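PDB 3CRY: gamma-glutamylcyclotransferase from Homo sapiens, which catalyses the release of 5-oxoproline and a free amino acid from gamma-glutamyl dipeptides and may contribute to glutathione homeostasis. Local coordinates for residues A[24-29]-A[150-155]; A[109-114]-A[119-124]. The protein carries 1 engineered substitution. All coordinates share one frame; numbering follows the deposited sequence.

Contact 1 (A[24-29]-A[150-155]). With ACT (acetate ion), chain C.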
# COMPACT_ATOMS: atom_id res chain seq x y z
N SER A 24 4.58 -10.42 13.52
CA SER A 24 5.48 -10.76 14.66
C SER A 24 5.73 -9.55 15.55
O SER A 24 6.13 -9.71 16.71
CB SER A 24 6.81 -11.36 14.18
OG SER A 24 7.49 -10.41 13.37
N ASN A 25 5.50 -8.34 15.01
CA ASN A 25 5.59 -7.13 15.85
C ASN A 25 4.42 -6.95 16.85
O ASN A 25 4.40 -5.97 17.60
CB ASN A 25 5.82 -5.86 15.01
CG ASN A 25 7.27 -5.74 14.50
OD1 ASN A 25 8.22 -6.31 15.07
ND2 ASN A 25 7.44 -4.98 13.43
N LEU A 26 3.48 -7.89 16.88
CA LEU A 26 2.52 -7.98 17.99
C LEU A 26 3.21 -8.27 19.33
O LEU A 26 2.67 -7.91 20.39
CB LEU A 26 1.49 -9.09 17.74
CG LEU A 26 0.47 -8.84 16.64
CD1 LEU A 26 -0.35 -10.13 16.41
CD2 LEU A 26 -0.45 -7.64 16.97
N LEU A 27 4.37 -8.93 19.29
CA LEU A 27 5.08 -9.33 20.52
C LEU A 27 6.09 -8.27 20.96
O LEU A 27 6.98 -7.88 20.20
CB LEU A 27 5.79 -10.68 20.32
CG LEU A 27 6.40 -11.25 21.61
CD1 LEU A 27 5.31 -11.64 22.63
CD2 LEU A 27 7.30 -12.43 21.27
N THR A 28 5.96 -7.82 22.20
CA THR A 28 6.79 -6.71 22.70
C THR A 28 8.29 -7.03 22.61
O THR A 28 9.08 -6.18 22.14
CB THR A 28 6.37 -6.34 24.13
OG1 THR A 28 4.97 -6.07 24.12
CG2 THR A 28 7.11 -5.11 24.63
N GLU A 29 8.70 -8.22 23.03
CA GLU A 29 10.12 -8.58 22.96
C GLU A 29 10.65 -8.65 21.52
O GLU A 29 11.82 -8.36 21.28
CB GLU A 29 10.45 -9.86 23.72
CG GLU A 29 11.94 -9.92 24.09
CD GLU A 29 12.36 -11.20 24.80
OE1 GLU A 29 11.48 -12.00 25.17
OE2 GLU A 29 13.59 -11.41 24.98
N ASN A 150 -0.61 -8.70 24.53
CA ASN A 150 -1.08 -7.34 24.34
C ASN A 150 -2.60 -7.17 24.29
O ASN A 150 -3.10 -6.11 23.93
CB ASN A 150 -0.32 -6.68 23.16
CG ASN A 150 1.10 -6.27 23.54
OD1 ASN A 150 1.33 -5.69 24.62
ND2 ASN A 150 2.06 -6.59 22.69
N GLY A 151 -3.33 -8.22 24.65
CA GLY A 151 -4.78 -8.12 24.87
C GLY A 151 -5.67 -7.99 23.64
O GLY A 151 -6.68 -7.30 23.69
N LEU A 152 -5.32 -8.66 22.53
CA LEU A 152 -6.25 -8.68 21.39
C LEU A 152 -7.51 -9.48 21.80
O LEU A 152 -7.44 -10.33 22.69
CB LEU A 152 -5.59 -9.29 20.14
CG LEU A 152 -4.81 -8.34 19.23
CD1 LEU A 152 -3.79 -7.49 19.92
CD2 LEU A 152 -4.19 -9.11 18.08
N PRO A 153 -8.68 -9.18 21.17
CA PRO A 153 -9.91 -9.90 21.55
C PRO A 153 -9.75 -11.42 21.51
O PRO A 153 -9.10 -11.97 20.61
CB PRO A 153 -10.95 -9.39 20.53
CG PRO A 153 -10.45 -7.97 20.23
CD PRO A 153 -8.94 -8.18 20.11
N LEU A 154 -10.33 -12.11 22.49
CA LEU A 154 -10.08 -13.55 22.61
C LEU A 154 -10.55 -14.31 21.38
O LEU A 154 -9.95 -15.31 21.00
CB LEU A 154 -10.70 -14.12 23.91
CG LEU A 154 -10.20 -13.48 25.23
CD1 LEU A 154 -11.24 -13.63 26.32
CD2 LEU A 154 -8.86 -14.05 25.72
N GLU A 155 -11.62 -13.84 20.73
CA GLU A 155 -12.09 -14.53 19.54
C GLU A 155 -11.13 -14.33 18.35
O GLU A 155 -10.98 -15.23 17.52
CB GLU A 155 -13.52 -14.18 19.17
CG GLU A 155 -14.08 -15.05 18.04
CD GLU A 155 -13.54 -16.50 18.02
OE1 GLU A 155 -12.97 -16.90 16.97
OE2 GLU A 155 -13.69 -17.25 19.04
C ACT C . 6.52 -9.04 10.28
O ACT C . 6.01 -10.01 10.90
OXT ACT C . 6.45 -7.92 10.86
CH3 ACT C . 7.17 -9.18 8.93
O HOH W 1 3.29 -4.76 25.90
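Asn150 reaches across to Leu26 from a Schellman motif, in which Gly151, with positive phi, closes helix 137-149 through bonds from Leu152 N to Ala147 O and from Gly151 N to Lys148 O. The amide of Asn150 is aimed at the short 3-10 turn 24-26, and its ND2 donates to Leu26 O at 2.7 Å. The acceptor lies 4° out of the amide plane and the donor approaches nearly along the C=O axis, although the hydrogen bond is bent at the proton (140°). Thr28, whose side chain crosses that of Asn150 at about a right angle, places OG1 3.3 Å from Asn150 ND2, and one water links Thr28 OG1 with Asn150 OD1 by donating to both. Thr28 OG1 is also hydrogen-bonded to Glu149. Beside this polar link, Leu26 and Leu152 meet by their CD2 methyls, 4.2 Å apart, the two side chains crossing nearly perpendicularly. With CG opposite the carbonyl carbon (chi1 -71°), Leu26 brings its branched end closer to Leu152 than the direction of its CB would suggest; Val82 of strand 77-87 packs against both Leu26 and Asn150. At the start of the same turn Ser24, in the inferred substrate site, holds an acetate ion, probably from the crystallisation liquor: one acetate oxygen, O, accepts from both Ser24 N, at 3.0 Å, and Ser24 OG, at 2.9 Å.

Contact 2 (A[109-114]-A[119-124])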
# COMPACT_ATOMS: atom_id res chain seq x y z
N GLU A 109 -0.79 3.92 4.82
CA GLU A 109 -1.44 4.63 5.91
C GLU A 109 -2.79 3.97 6.08
O GLU A 109 -3.47 3.67 5.08
CB GLU A 109 -1.65 6.13 5.57
CG GLU A 109 -2.27 6.96 6.71
CD GLU A 109 -2.53 8.39 6.26
OE1 GLU A 109 -1.56 9.14 6.10
OE2 GLU A 109 -3.71 8.71 6.04
N VAL A 110 -3.16 3.66 7.32
CA VAL A 110 -4.48 3.08 7.59
C VAL A 110 -5.17 3.80 8.73
O VAL A 110 -4.52 4.42 9.56
CB VAL A 110 -4.41 1.56 7.91
CG1 VAL A 110 -4.04 0.75 6.67
CG2 VAL A 110 -3.46 1.29 9.07
N LYS A 111 -6.50 3.71 8.75
CA LYS A 111 -7.26 4.25 9.86
C LYS A 111 -7.88 3.06 10.59
O LYS A 111 -8.54 2.21 9.99
CB LYS A 111 -8.32 5.23 9.32
CG LYS A 111 -7.68 6.54 8.91
CD LYS A 111 -8.61 7.40 8.06
CE LYS A 111 -7.95 8.75 7.76
NZ LYS A 111 -8.88 9.70 7.06
N VAL A 112 -7.59 2.99 11.89
CA VAL A 112 -8.03 1.85 12.71
C VAL A 112 -8.92 2.36 13.85
O VAL A 112 -8.91 3.55 14.18
CB VAL A 112 -6.83 1.02 13.24
CG1 VAL A 112 -6.01 0.43 12.06
CG2 VAL A 112 -5.93 1.88 14.14
N ALA A 113 -9.71 1.46 14.43
CA ALA A 113 -10.67 1.80 15.47
C ALA A 113 -10.28 1.13 16.78
O ALA A 113 -10.03 -0.08 16.81
CB ALA A 113 -12.08 1.38 15.04
N THR A 114 -10.22 1.90 17.86
CA THR A 114 -9.94 1.36 19.18
C THR A 114 -11.20 0.64 19.69
O THR A 114 -12.28 0.73 19.08
CB THR A 114 -9.55 2.46 20.17
OG1 THR A 114 -10.68 3.30 20.41
CG2 THR A 114 -8.44 3.34 19.59
N GLU A 119 -11.19 6.58 16.15
CA GLU A 119 -10.37 6.36 14.96
C GLU A 119 -8.95 6.91 15.15
O GLU A 119 -8.76 8.02 15.68
CB GLU A 119 -11.02 6.97 13.71
CG GLU A 119 -10.33 6.59 12.40
CD GLU A 119 -11.21 6.83 11.20
OE1 GLU A 119 -11.15 7.95 10.64
OE2 GLU A 119 -11.94 5.89 10.81
N ILE A 120 -7.97 6.12 14.71
CA ILE A 120 -6.55 6.45 14.82
C ILE A 120 -5.89 6.32 13.45
O ILE A 120 -6.12 5.32 12.77
CB ILE A 120 -5.78 5.43 15.71
CG1 ILE A 120 -6.56 5.07 16.97
CG2 ILE A 120 -4.38 5.95 16.04
CD1 ILE A 120 -5.68 4.40 17.99
N THR A 121 -5.07 7.29 13.06
CA THR A 121 -4.30 7.18 11.80
C THR A 121 -2.92 6.58 12.05
O THR A 121 -2.13 7.13 12.83
CB THR A 121 -4.20 8.54 11.08
OG1 THR A 121 -5.53 9.04 10.86
CG2 THR A 121 -3.47 8.41 9.74
N CYS A 122 -2.60 5.49 11.34
CA CYS A 122 -1.35 4.76 11.58
C CYS A 122 -0.52 4.48 10.32
O CYS A 122 -1.07 4.29 9.24
CB CYS A 122 -1.64 3.39 12.20
SG CYS A 122 -2.42 3.44 13.81
N ARG A 123 0.80 4.41 10.50
CA ARG A 123 1.68 3.81 9.49
C ARG A 123 1.61 2.28 9.62
O ARG A 123 1.52 1.74 10.72
CB ARG A 123 3.12 4.29 9.72
CG ARG A 123 4.16 3.94 8.63
CD ARG A 123 5.54 4.45 9.05
NE ARG A 123 6.54 4.46 7.97
CZ ARG A 123 6.65 5.44 7.05
NH1 ARG A 123 5.81 6.47 7.06
NH2 ARG A 123 7.58 5.38 6.11
N SER A 124 1.60 1.58 8.48
CA SER A 124 1.73 0.12 8.46
C SER A 124 2.42 -0.29 7.16
O SER A 124 3.01 0.58 6.47
CB SER A 124 0.35 -0.56 8.62
OG SER A 124 0.51 -1.91 9.08
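Glu109 lays its extended side chain against Thr121, its diagonal neighbour in the beta hairpin of strands 106-114 and 119-126. Four backbone bonds join the hairpin in two hydrogen-bonded pairs, Val110 with Cys122 and Val112 with Ile120. On the face bearing Glu109, Lys111 and Thr121, the CG2 methyl of Thr121 sits 3.6 Å from Glu109 CG and equally near its CD, the two side chains crossing at a slant. That methyl is opposite the backbone N in Thr121, which turns OG1 instead to Lys111; Lys111 and Thr121 lie alongside each other and point the same way, with Lys111 CG 3.8 Å from Thr121 OG1. Glu119 comes over from the next position, and its OE1 rests against the aliphatic Lys111 CD at 3.7 Å; with 4.6 Å between Lys111 NZ and Glu119 OE1, the charges are near but form no salt bridge. The opposite face, with Val110, Val112, Ile120 and Cys122, is mostly apolar. Val112 CG2 touches both Ile120 CB and Cys122 SG, 3.9 Å from each. The carboxylate of Glu109 is held by Arg123 of the second subunit, and the reciprocal salt bridge repeats this across the dimer interface; an alanine at Glu109 would probably leave that arginine without this carboxylate mate and bare the Thr121 methyl. Val112 also packs on Ala44 and Leu46 of strand 39-46, next in the five-stranded sheet, while Phe20 of strand 16-21 and Val83 of strand 77-87 close over Val112 and Cys122.

Contact 2 is nested within the length of chain that contact 1 closes: the hairpin lies between residues 24-29 and 150-155 in sequence. Their centres are 17 Å apart and their nearest atoms about 9 Å, so they do not touch, but both lie near the inferred substrate site. Contact 1 holds Ser24 of that site, and its acetate is also hydrogen-bonded to Tyr139 OH, another inferred substrate-binding residue. From the hairpin, the side chain of Ser124 comes within about 4 Å of that of Tyr22. The engineered position Gln98, where the natural enzyme has its proton acceptor, lies about 11 Å from Leu26 and 8 Å from Ser124, measured between side chains.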